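Local coordinates for putative exported protein (Bordetella parapertussis, PDB 3OCJ) that is of unknown function but probably belongs to the S-adenosylmethionine-dependent methyltransferases, and binds a palmitic acid, at residues Leu51-Gly65 with Leu255-Ala267. Residues are numbered along the deposited sequence; the frame is centred on the assembly and turned at random.
Sequences LAESELGRFLLLYRG and LVFTRLIQPRWNA. With PLM (palmitic acid), chain D.
Arg64 and Arg264 each reach over to the opposite segment and donate to a backbone carbonyl there, Gln262 O just past one helix and Tyr63 O at the end of the other. Arg64 NH2 donates to Gln262 O (2.9 Å), nearly along the C=O axis and in the guanidinium plane; a bend at chi3 (-59°) turns the group back onto that carbonyl. Arg264, extended from CG to NE, gives its NE to Tyr63 O at 2.9 Å, and its backbone N donates to Arg64 O at 2.8 Å. Arginine suits both places: its long chain spans the gap, and its planar N-H groups find Tyr63 O, in the last turn of helix 55-63 where no further helical N-H follows, and Gln262 O, in the turn after helix 247-261. Arg64 NH1 lies over the Arg264 guanidinium face, planes 38° apart, and 3.3 Å from Arg264 NH2. This is no hydrogen bond, both being donors; the carbonyls, and a water that accepts from Arg64 NE and Arg264 NH2 and donates to Leu62 O, probably offset the repulsion. Another water bridges Leu61 O and Ile261 O.

Leu51 CD1 touches Leu260 CB (3.8 Å) and Ile261 CG1, while its CD2 turns to the lipid tail. Leu60 is forked likewise: CD2 meets the Trp265 edge at CZ3 (3.9 Å), CD1 meets the acyl chain, and CB rests against Ile261 CD1. Branched aliphatic side chains suit this double duty, one branch mainly to the protein, the other mainly to the ligand. Trp265 offers a broad flat wall, with palmitic acid C4 over the centre of one face and Pro263 CB over the other.

Phe91 of helix 86-94 packs on Leu51 and Val256, and Tyr199 OH hydrogen-bonds the palmitic acid. The end of helix 41-53 and helices 55-63 and 247-261 with their C-terminal turns thus help surround the acyl chain, in a protein whose seven-stranded sheet has only strand 298-302 antiparallel, as in class I methyltransferases.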
ATOM      1  N   LEU A  51     -17.811   6.183   8.175  1.00 20.48           N
ATOM      2  CA  LEU A  51     -16.635   6.700   7.484  1.00 20.87           C
ATOM      3  C   LEU A  51     -16.354   8.145   7.860  1.00 19.58           C
ATOM      4  O   LEU A  51     -15.218   8.511   8.165  1.00 19.70           O
ATOM      5  CB  LEU A  51     -16.801   6.626   5.970  1.00 20.64           C
ATOM      6  CG  LEU A  51     -16.649   5.266   5.305  1.00 19.20           C
ATOM      7  CD1 LEU A  51     -16.869   5.427   3.806  1.00 21.07           C
ATOM      8  CD2 LEU A  51     -15.277   4.661   5.597  1.00 17.98           C
ATOM      9  N   ALA A  52     -17.392   8.974   7.824  1.00 17.11           N
ATOM     10  CA  ALA A  52     -17.220  10.402   8.046  1.00 20.28           C
ATOM     11  C   ALA A  52     -16.827  10.738   9.485  1.00 22.75           C
ATOM     12  O   ALA A  52     -16.271  11.807   9.743  1.00 22.02           O
ATOM     13  CB  ALA A  52     -18.489  11.151   7.647  1.00 20.64           C
ATOM     14  N   GLU A  53     -17.127   9.834  10.412  1.00 20.27           N
ATOM     15  CA  GLU A  53     -16.805  10.038  11.820  1.00 21.79           C
ATOM     16  C   GLU A  53     -15.390   9.585  12.155  1.00 18.24           C
ATOM     17  O   GLU A  53     -14.892   9.864  13.247  1.00 23.34           O
ATOM     18  CB  GLU A  53     -17.806   9.309  12.717  1.00 27.37           C
ATOM     19  CG  GLU A  53     -19.169   9.960  12.751  1.00 34.50           C
ATOM     20  CD  GLU A  53     -19.106  11.391  13.244  1.00 37.18           C
ATOM     21  OE1 GLU A  53     -18.519  11.622  14.322  1.00 44.50           O
ATOM     22  OE2 GLU A  53     -19.639  12.284  12.553  1.00 39.79           O
ATOM     23  N   SER A  54     -14.747   8.905  11.208  1.00 16.44           N
ATOM     24  CA  SER A  54     -13.424   8.331  11.406  1.00 17.05           C
ATOM     25  C   SER A  54     -12.346   9.209  10.787  1.00 15.14           C
ATOM     26  O   SER A  54     -12.518   9.712   9.681  1.00 17.07           O
ATOM     27  CB  SER A  54     -13.379   6.939  10.765  1.00 15.59           C
ATOM     28  OG  SER A  54     -12.053   6.479  10.557  1.00 15.98           O
ATOM     29  N   GLU A  55     -11.222   9.377  11.477  1.00 15.20           N
ATOM     30  CA  GLU A  55     -10.118  10.130  10.881  1.00 17.12           C
ATOM     31  C   GLU A  55      -9.653   9.485   9.570  1.00 14.25           C
ATOM     32  O   GLU A  55      -9.481  10.166   8.559  1.00 16.26           O
ATOM     33  CB  GLU A  55      -8.934  10.254  11.841  1.00 18.99           C
ATOM     34  CG  GLU A  55      -9.197  11.095  13.066  1.00 21.54           C
ATOM     35  CD  GLU A  55      -7.956  11.260  13.925  1.00 34.99           C
ATOM     36  OE1 GLU A  55      -7.188  10.284  14.055  1.00 41.44           O
ATOM     37  OE2 GLU A  55      -7.755  12.361  14.475  1.00 48.07           O
ATOM     38  N   LEU A  56      -9.440   8.169   9.580  1.00 14.18           N
ATOM     39  CA  LEU A  56      -9.030   7.470   8.369  1.00 13.75           C
ATOM     40  C   LEU A  56     -10.134   7.528   7.308  1.00 14.19           C
ATOM     41  O   LEU A  56      -9.871   7.739   6.122  1.00 12.64           O
ATOM     42  CB  LEU A  56      -8.666   6.015   8.684  1.00 14.73           C
ATOM     43  CG  LEU A  56      -8.336   5.163   7.462  1.00 14.38           C
ATOM     44  CD1 LEU A  56      -7.283   5.838   6.591  1.00 18.17           C
ATOM     45  CD2 LEU A  56      -7.875   3.776   7.894  1.00 17.49           C
ATOM     46  N   GLY A  57     -11.372   7.344   7.751  1.00 13.76           N
ATOM     47  CA  GLY A  57     -12.514   7.393   6.863  1.00 12.45           C
ATOM     48  C   GLY A  57     -12.620   8.718   6.133  1.00 13.53           C
ATOM     49  O   GLY A  57     -12.876   8.739   4.932  1.00 13.58           O
ATOM     50  N   ARG A  58     -12.439   9.817   6.868  1.00 12.94           N
ATOM     51  CA  ARG A  58     -12.476  11.144   6.264  1.00 14.29           C
ATOM     52  C   ARG A  58     -11.348  11.318   5.262  1.00 14.82           C
ATOM     53  O   ARG A  58     -11.553  11.877   4.177  1.00 13.88           O
ATOM     54  CB  ARG A  58     -12.402  12.235   7.330  1.00 14.56           C
ATOM     55  CG  ARG A  58     -13.645  12.331   8.180  1.00 16.26           C
ATOM     56  CD  ARG A  58     -13.624  13.571   9.061  1.00 20.36           C
ATOM     57  NE  ARG A  58     -12.652  13.488  10.149  1.00 19.87           N
ATOM     58  CZ  ARG A  58     -12.907  12.951  11.340  1.00 20.92           C
ATOM     59  NH1 ARG A  58     -14.090  12.409  11.589  1.00 21.76           N
ATOM     60  NH2 ARG A  58     -11.967  12.943  12.279  1.00 24.62           N
ATOM     61  N   PHE A  59     -10.157  10.842   5.616  1.00 12.38           N
ATOM     62  CA  PHE A  59      -9.020  10.943   4.709  1.00 12.68           C
ATOM     63  C   PHE A  59      -9.315  10.204   3.398  1.00 15.25           C
ATOM     64  O   PHE A  59      -9.030  10.704   2.305  1.00 13.46           O
ATOM     65  CB  PHE A  59      -7.742  10.386   5.355  1.00 15.08           C
ATOM     66  CG  PHE A  59      -6.498  10.644   4.545  1.00 12.57           C
ATOM     67  CD1 PHE A  59      -5.716  11.759   4.800  1.00 14.14           C
ATOM     68  CD2 PHE A  59      -6.136   9.796   3.517  1.00 12.70           C
ATOM     69  CE1 PHE A  59      -4.584  12.023   4.035  1.00 14.53           C
ATOM     70  CE2 PHE A  59      -4.995  10.052   2.748  1.00 15.62           C
ATOM     71  CZ  PHE A  59      -4.221  11.173   3.019  1.00 13.35           C
ATOM     72  N   LEU A  60      -9.894   9.016   3.503  1.00 12.57           N
ATOM     73  CA  LEU A  60     -10.232   8.237   2.318  1.00 11.24           C
ATOM     74  C   LEU A  60     -11.349   8.873   1.495  1.00 11.96           C
ATOM     75  O   LEU A  60     -11.281   8.874   0.275  1.00 12.77           O
ATOM     76  CB  LEU A  60     -10.609   6.812   2.709  1.00 13.20           C
ATOM     77  CG  LEU A  60      -9.401   5.999   3.190  1.00 13.08           C
ATOM     78  CD1 LEU A  60      -9.849   4.724   3.889  1.00 15.12           C
ATOM     79  CD2 LEU A  60      -8.460   5.704   2.027  1.00 18.62           C
ATOM     80  N   LEU A  61     -12.361   9.433   2.154  1.00 12.08           N
ATOM     81  CA  LEU A  61     -13.435  10.088   1.412  1.00 13.23           C
ATOM     82  C   LEU A  61     -12.872  11.252   0.606  1.00 13.74           C
ATOM     83  O   LEU A  61     -13.269  11.470  -0.538  1.00 14.93           O
ATOM     84  CB  LEU A  61     -14.516  10.607   2.366  1.00 13.36           C
ATOM     85  CG  LEU A  61     -15.461   9.522   2.891  1.00 13.81           C
ATOM     86  CD1 LEU A  61     -16.187  10.018   4.133  1.00 14.74           C
ATOM     87  CD2 LEU A  61     -16.454   9.115   1.805  1.00 16.95           C
ATOM     88  N   LEU A  62     -11.948  11.989   1.219  1.00 11.77           N
ATOM     89  CA  LEU A  62     -11.364  13.185   0.595  1.00 13.77           C
ATOM     90  C   LEU A  62     -10.388  12.834  -0.511  1.00 11.68           C
ATOM     91  O   LEU A  62     -10.447  13.402  -1.609  1.00 13.42           O
ATOM     92  CB  LEU A  62     -10.617  14.025   1.630  1.00 14.07           C
ATOM     93  CG  LEU A  62     -11.443  14.958   2.496  1.00 16.82           C
ATOM     94  CD1 LEU A  62     -10.612  15.467   3.656  1.00 20.29           C
ATOM     95  CD2 LEU A  62     -11.948  16.120   1.646  1.00 19.86           C
ATOM     96  N   TYR A  63      -9.468  11.916  -0.220  1.00 11.16           N
ATOM     97  CA  TYR A  63      -8.300  11.722  -1.082  1.00 11.28           C
ATOM     98  C   TYR A  63      -8.278  10.393  -1.826  1.00 13.66           C
ATOM     99  O   TYR A  63      -7.471  10.202  -2.740  1.00 15.07           O
ATOM    100  CB  TYR A  63      -7.003  11.926  -0.280  1.00 11.95           C
ATOM    101  CG  TYR A  63      -7.029  13.238   0.486  1.00 12.37           C
ATOM    102  CD1 TYR A  63      -7.126  14.455  -0.185  1.00 12.76           C
ATOM    103  CD2 TYR A  63      -6.991  13.257   1.877  1.00 13.27           C
ATOM    104  CE1 TYR A  63      -7.187  15.654   0.517  1.00 13.93           C
ATOM    105  CE2 TYR A  63      -7.038  14.453   2.584  1.00 14.72           C
ATOM    106  CZ  TYR A  63      -7.136  15.639   1.904  1.00 14.25           C
ATOM    107  OH  TYR A  63      -7.188  16.827   2.617  1.00 17.87           O
ATOM    108  N   ARG A  64      -9.121   9.451  -1.400  1.00 13.34           N
ATOM    109  CA  ARG A  64      -9.362   8.217  -2.154  1.00 13.28           C
ATOM    110  C   ARG A  64      -8.103   7.369  -2.351  1.00 13.23           C
ATOM    111  O   ARG A  64      -7.956   6.644  -3.331  1.00 14.37           O
ATOM    112  CB  ARG A  64     -10.074   8.527  -3.476  1.00 15.73           C
ATOM    113  CG  ARG A  64     -11.402   9.248  -3.244  1.00 14.89           C
ATOM    114  CD  ARG A  64     -12.218   9.431  -4.514  1.00 21.42           C
ATOM    115  NE  ARG A  64     -11.502  10.190  -5.526  1.00 28.59           N
ATOM    116  CZ  ARG A  64     -11.073   9.678  -6.676  1.00 28.42           C
ATOM    117  NH1 ARG A  64     -10.429  10.446  -7.540  1.00 29.08           N
ATOM    118  NH2 ARG A  64     -11.291   8.404  -6.965  1.00 26.84           N
ATOM    119  N   GLY A  65      -7.209   7.460  -1.379  1.00 12.33           N
ATOM    120  CA  GLY A  65      -6.023   6.624  -1.334  1.00 13.68           C
ATOM    121  C   GLY A  65      -5.342   6.798   0.011  1.00 14.86           C
ATOM    122  O   GLY A  65      -5.814   7.556   0.865  1.00 15.24           O
ATOM    123  N   LEU A 255     -19.250  -2.571  -1.035  1.00 16.38           N
ATOM    124  CA  LEU A 255     -20.135  -1.419  -0.924  1.00 17.63           C
ATOM    125  C   LEU A 255     -19.322  -0.199  -0.524  1.00 16.09           C
ATOM    126  O   LEU A 255     -19.432   0.872  -1.138  1.00 18.42           O
ATOM    127  CB  LEU A 255     -21.229  -1.694   0.108  1.00 20.46           C
ATOM    128  CG  LEU A 255     -22.221  -0.547   0.314  1.00 26.94           C
ATOM    129  CD1 LEU A 255     -22.962  -0.229  -0.980  1.00 24.95           C
ATOM    130  CD2 LEU A 255     -23.196  -0.911   1.420  1.00 36.77           C
ATOM    131  N   VAL A 256     -18.488  -0.362   0.493  1.00 15.97           N
ATOM    132  CA  VAL A 256     -17.687   0.746   0.992  1.00 15.62           C
ATOM    133  C   VAL A 256     -16.752   1.296  -0.088  1.00 15.72           C
ATOM    134  O   VAL A 256     -16.656   2.516  -0.268  1.00 17.77           O
ATOM    135  CB  VAL A 256     -16.917   0.363   2.273  1.00 17.82           C
ATOM    136  CG1 VAL A 256     -15.967   1.482   2.690  1.00 20.51           C
ATOM    137  CG2 VAL A 256     -17.900   0.063   3.399  1.00 20.23           C
ATOM    138  N   PHE A 257     -16.070   0.414  -0.814  1.00 15.92           N
ATOM    139  CA  PHE A 257     -15.137   0.856  -1.849  1.00 13.74           C
ATOM    140  C   PHE A 257     -15.860   1.372  -3.094  1.00 16.51           C
ATOM    141  O   PHE A 257     -15.627   2.492  -3.533  1.00 16.61           O
ATOM    142  CB  PHE A 257     -14.167  -0.270  -2.264  1.00 13.76           C
ATOM    143  CG  PHE A 257     -13.123  -0.631  -1.234  1.00 13.28           C
ATOM    144  CD1 PHE A 257     -13.102  -0.059   0.031  1.00 16.07           C
ATOM    145  CD2 PHE A 257     -12.145  -1.569  -1.554  1.00 13.97           C
ATOM    146  CE1 PHE A 257     -12.120  -0.423   0.964  1.00 16.18           C
ATOM    147  CE2 PHE A 257     -11.169  -1.933  -0.632  1.00 16.06           C
ATOM    148  CZ  PHE A 257     -11.155  -1.365   0.624  1.00 16.09           C
ATOM    149  N   THR A 258     -16.731   0.557  -3.684  1.00 18.34           N
ATOM    150  CA  THR A 258     -17.322   0.939  -4.968  1.00 18.84           C
ATOM    151  C   THR A 258     -18.264   2.131  -4.879  1.00 20.53           C
ATOM    152  O   THR A 258     -18.284   2.973  -5.776  1.00 22.08           O
ATOM    153  CB  THR A 258     -18.076  -0.223  -5.636  1.00 24.22           C
ATOM    154  OG1 THR A 258     -19.223  -0.575  -4.851  1.00 33.77           O
ATOM    155  CG2 THR A 258     -17.165  -1.417  -5.775  1.00 22.84           C
ATOM    156  N   ARG A 259     -19.040   2.213  -3.804  1.00 17.37           N
ATOM    157  CA  ARG A 259     -20.058   3.250  -3.717  1.00 21.38           C
ATOM    158  C   ARG A 259     -19.657   4.450  -2.864  1.00 18.51           C
ATOM    159  O   ARG A 259     -20.005   5.584  -3.186  1.00 20.58           O
ATOM    160  CB  ARG A 259     -21.379   2.670  -3.210  1.00 21.48           C
ATOM    161  CG  ARG A 259     -22.530   3.648  -3.307  1.00 25.17           C
ATOM    162  CD  ARG A 259     -23.862   2.968  -3.088  1.00 24.16           C
ATOM    163  NE  ARG A 259     -24.101   1.931  -4.084  1.00 25.07           N
ATOM    164  CZ  ARG A 259     -25.270   1.323  -4.255  1.00 33.04           C
ATOM    165  NH1 ARG A 259     -26.305   1.655  -3.497  1.00 27.27           N
ATOM    166  NH2 ARG A 259     -25.403   0.389  -5.186  1.00 32.94           N
ATOM    167  N   LEU A 260     -18.938   4.211  -1.775  1.00 17.98           N
ATOM    168  CA  LEU A 260     -18.681   5.309  -0.845  1.00 17.66           C
ATOM    169  C   LEU A 260     -17.357   6.035  -1.092  1.00 17.64           C
ATOM    170  O   LEU A 260     -17.349   7.228  -1.416  1.00 18.09           O
ATOM    171  CB  LEU A 260     -18.807   4.843   0.607  1.00 16.58           C
ATOM    172  CG  LEU A 260     -20.113   4.111   0.937  1.00 19.05           C
ATOM    173  CD1 LEU A 260     -20.189   3.792   2.425  1.00 20.03           C
ATOM    174  CD2 LEU A 260     -21.327   4.932   0.499  1.00 20.27           C
ATOM    175  N   ILE A 261     -16.244   5.321  -0.963  1.00 16.54           N
ATOM    176  CA  ILE A 261     -14.925   5.939  -1.102  1.00 15.30           C
ATOM    177  C   ILE A 261     -14.510   6.137  -2.556  1.00 14.19           C
ATOM    178  O   ILE A 261     -14.022   7.200  -2.939  1.00 15.34           O
ATOM    179  CB  ILE A 261     -13.850   5.079  -0.412  1.00 14.00           C
ATOM    180  CG1 ILE A 261     -14.105   5.028   1.097  1.00 17.18           C
ATOM    181  CG2 ILE A 261     -12.450   5.577  -0.764  1.00 14.53           C
ATOM    182  CD1 ILE A 261     -13.273   3.973   1.819  1.00 16.70           C
ATOM    183  N   GLN A 262     -14.694   5.094  -3.357  1.00 14.02           N
ATOM    184  CA  GLN A 262     -14.241   5.055  -4.749  1.00 15.41           C
ATOM    185  C   GLN A 262     -12.724   5.195  -4.832  1.00 13.99           C
ATOM    186  O   GLN A 262     -12.200   6.153  -5.386  1.00 13.37           O
ATOM    187  CB  GLN A 262     -14.967   6.092  -5.602  1.00 16.65           C
ATOM    188  CG  GLN A 262     -16.481   5.970  -5.452  1.00 18.69           C
ATOM    189  CD  GLN A 262     -17.248   6.488  -6.649  1.00 29.58           C
ATOM    190  OE1 GLN A 262     -17.022   7.604  -7.112  1.00 26.15           O
ATOM    191  NE2 GLN A 262     -18.169   5.676  -7.151  1.00 29.10           N
ATOM    192  N   PRO A 263     -12.008   4.209  -4.294  1.00 14.00           N
ATOM    193  CA  PRO A 263     -10.549   4.350  -4.170  1.00 13.63           C
ATOM    194  C   PRO A 263      -9.822   4.372  -5.515  1.00 12.87           C
ATOM    195  O   PRO A 263     -10.272   3.782  -6.501  1.00 15.47           O
ATOM    196  CB  PRO A 263     -10.116   3.096  -3.403  1.00 16.05           C
ATOM    197  CG  PRO A 263     -11.369   2.371  -3.020  1.00 19.76           C
ATOM    198  CD  PRO A 263     -12.516   2.918  -3.804  1.00 13.82           C
ATOM    199  N   ARG A 264      -8.658   5.009  -5.508  1.00 12.60           N
ATOM    200  CA  ARG A 264      -7.818   5.154  -6.691  1.00 12.76           C
ATOM    201  C   ARG A 264      -6.862   3.982  -6.900  1.00 15.74           C
ATOM    202  O   ARG A 264      -6.151   3.956  -7.908  1.00 14.96           O
ATOM    203  CB  ARG A 264      -6.928   6.394  -6.547  1.00 17.38           C
ATOM    204  CG  ARG A 264      -7.611   7.704  -6.277  1.00 19.71           C
ATOM    205  CD  ARG A 264      -6.578   8.694  -5.722  1.00 23.98           C
ATOM    206  NE  ARG A 264      -7.152  10.019  -5.569  1.00 25.59           N
ATOM    207  CZ  ARG A 264      -7.246  10.900  -6.561  1.00 25.08           C
ATOM    208  NH1 ARG A 264      -6.787  10.587  -7.767  1.00 25.89           N
ATOM    209  NH2 ARG A 264      -7.800  12.085  -6.351  1.00 26.16           N
ATOM    210  N   TRP A 265      -6.813   3.038  -5.954  1.00 12.89           N
ATOM    211  CA  TRP A 265      -5.857   1.924  -6.013  1.00 13.51           C
ATOM    212  C   TRP A 265      -6.363   0.743  -6.825  1.00 16.98           C
ATOM    213  O   TRP A 265      -6.107  -0.414  -6.472  1.00 19.75           O
ATOM    214  CB  TRP A 265      -5.484   1.467  -4.598  1.00 15.03           C
ATOM    215  CG  TRP A 265      -6.637   1.031  -3.712  1.00 13.13           C
ATOM    216  CD1 TRP A 265      -7.447  -0.055  -3.894  1.00 13.01           C
ATOM    217  CD2 TRP A 265      -7.065   1.653  -2.495  1.00 13.38           C
ATOM    218  NE1 TRP A 265      -8.363  -0.146  -2.859  1.00 15.24           N
ATOM    219  CE2 TRP A 265      -8.139   0.885  -1.982  1.00 12.37           C
ATOM    220  CE3 TRP A 265      -6.626   2.767  -1.768  1.00 13.03           C
ATOM    221  CZ2 TRP A 265      -8.804   1.222  -0.798  1.00 13.66           C
ATOM    222  CZ3 TRP A 265      -7.289   3.100  -0.586  1.00 14.03           C
ATOM    223  CH2 TRP A 265      -8.364   2.323  -0.115  1.00 16.32           C
ATOM    224  N   ASN A 266      -7.059   1.027  -7.918  1.00 15.10           N
ATOM    225  CA  ASN A 266      -7.753  -0.020  -8.659  1.00 17.14           C
ATOM    226  C   ASN A 266      -7.082  -0.468  -9.961  1.00 12.56           C
ATOM    227  O   ASN A 266      -7.760  -0.941 -10.880  1.00 16.16           O
ATOM    228  CB  ASN A 266      -9.201   0.399  -8.922  1.00 26.75           C
ATOM    229  CG  ASN A 266      -9.305   1.595  -9.845  1.00 23.51           C
ATOM    230  OD1 ASN A 266      -8.333   2.324 -10.072  1.00 25.81           O
ATOM    231  ND2 ASN A 266     -10.502   1.808 -10.391  1.00 37.72           N
ATOM    232  N   ALA A 267      -5.763  -0.312 -10.033  1.00 11.79           N
ATOM    233  CA  ALA A 267      -5.014  -0.879 -11.144  1.00 11.34           C
ATOM    234  C   ALA A 267      -4.626  -2.289 -10.731  1.00 12.38           C
ATOM    235  O   ALA A 267      -3.570  -2.500 -10.140  1.00 12.91           O
ATOM    236  CB  ALA A 267      -3.783  -0.049 -11.464  1.00 12.46           C
TER
HETATM  237  C1  PLM D 305      -2.056   1.628  -0.598  1.00 15.16           C
HETATM  238  O1  PLM D 305      -1.189   0.926  -0.038  1.00 21.49           O
HETATM  239  O2  PLM D 305      -1.785   2.824  -0.835  1.00 16.26           O
HETATM  240  C2  PLM D 305      -3.418   1.079  -0.988  1.00 16.29           C
HETATM  241  C3  PLM D 305      -3.707  -0.307  -0.409  1.00 16.90           C
HETATM  242  C4  PLM D 305      -5.188  -0.614  -0.635  1.00 21.79           C
HETATM  243  C5  PLM D 305      -5.570  -2.053  -0.318  1.00 25.39           C
HETATM  244  C6  PLM D 305      -5.439  -2.376   1.167  1.00 25.87           C
HETATM  245  C7  PLM D 305      -5.909  -1.242   2.070  1.00 25.00           C
HETATM  246  C8  PLM D 305      -7.407  -0.972   1.986  1.00 24.06           C
HETATM  247  C9  PLM D 305      -7.734   0.148   2.968  1.00 22.44           C
HETATM  248  CA  PLM D 305      -9.211   0.216   3.326  1.00 20.86           C
HETATM  249  CB  PLM D 305      -9.370   0.907   4.676  1.00 23.61           C
HETATM  250  CC  PLM D 305     -10.785   1.414   4.899  1.00 21.98           C
HETATM  251  CD  PLM D 305     -10.883   2.134   6.237  1.00 26.31           C
HETATM  252  CE  PLM D 305     -12.257   2.785   6.369  1.00 26.17           C
HETATM  253  CF  PLM D 305     -12.260   3.880   7.424  1.00 26.56           C
HETATM  254  CG  PLM D 305     -11.906   3.358   8.807  1.00 26.38           C
HETATM  255  O   HOH W   1     -14.933   9.735  -1.980  1.00 18.20           O
HETATM  256  O   HOH W   2     -10.040  12.499  -4.233  1.00 25.53           O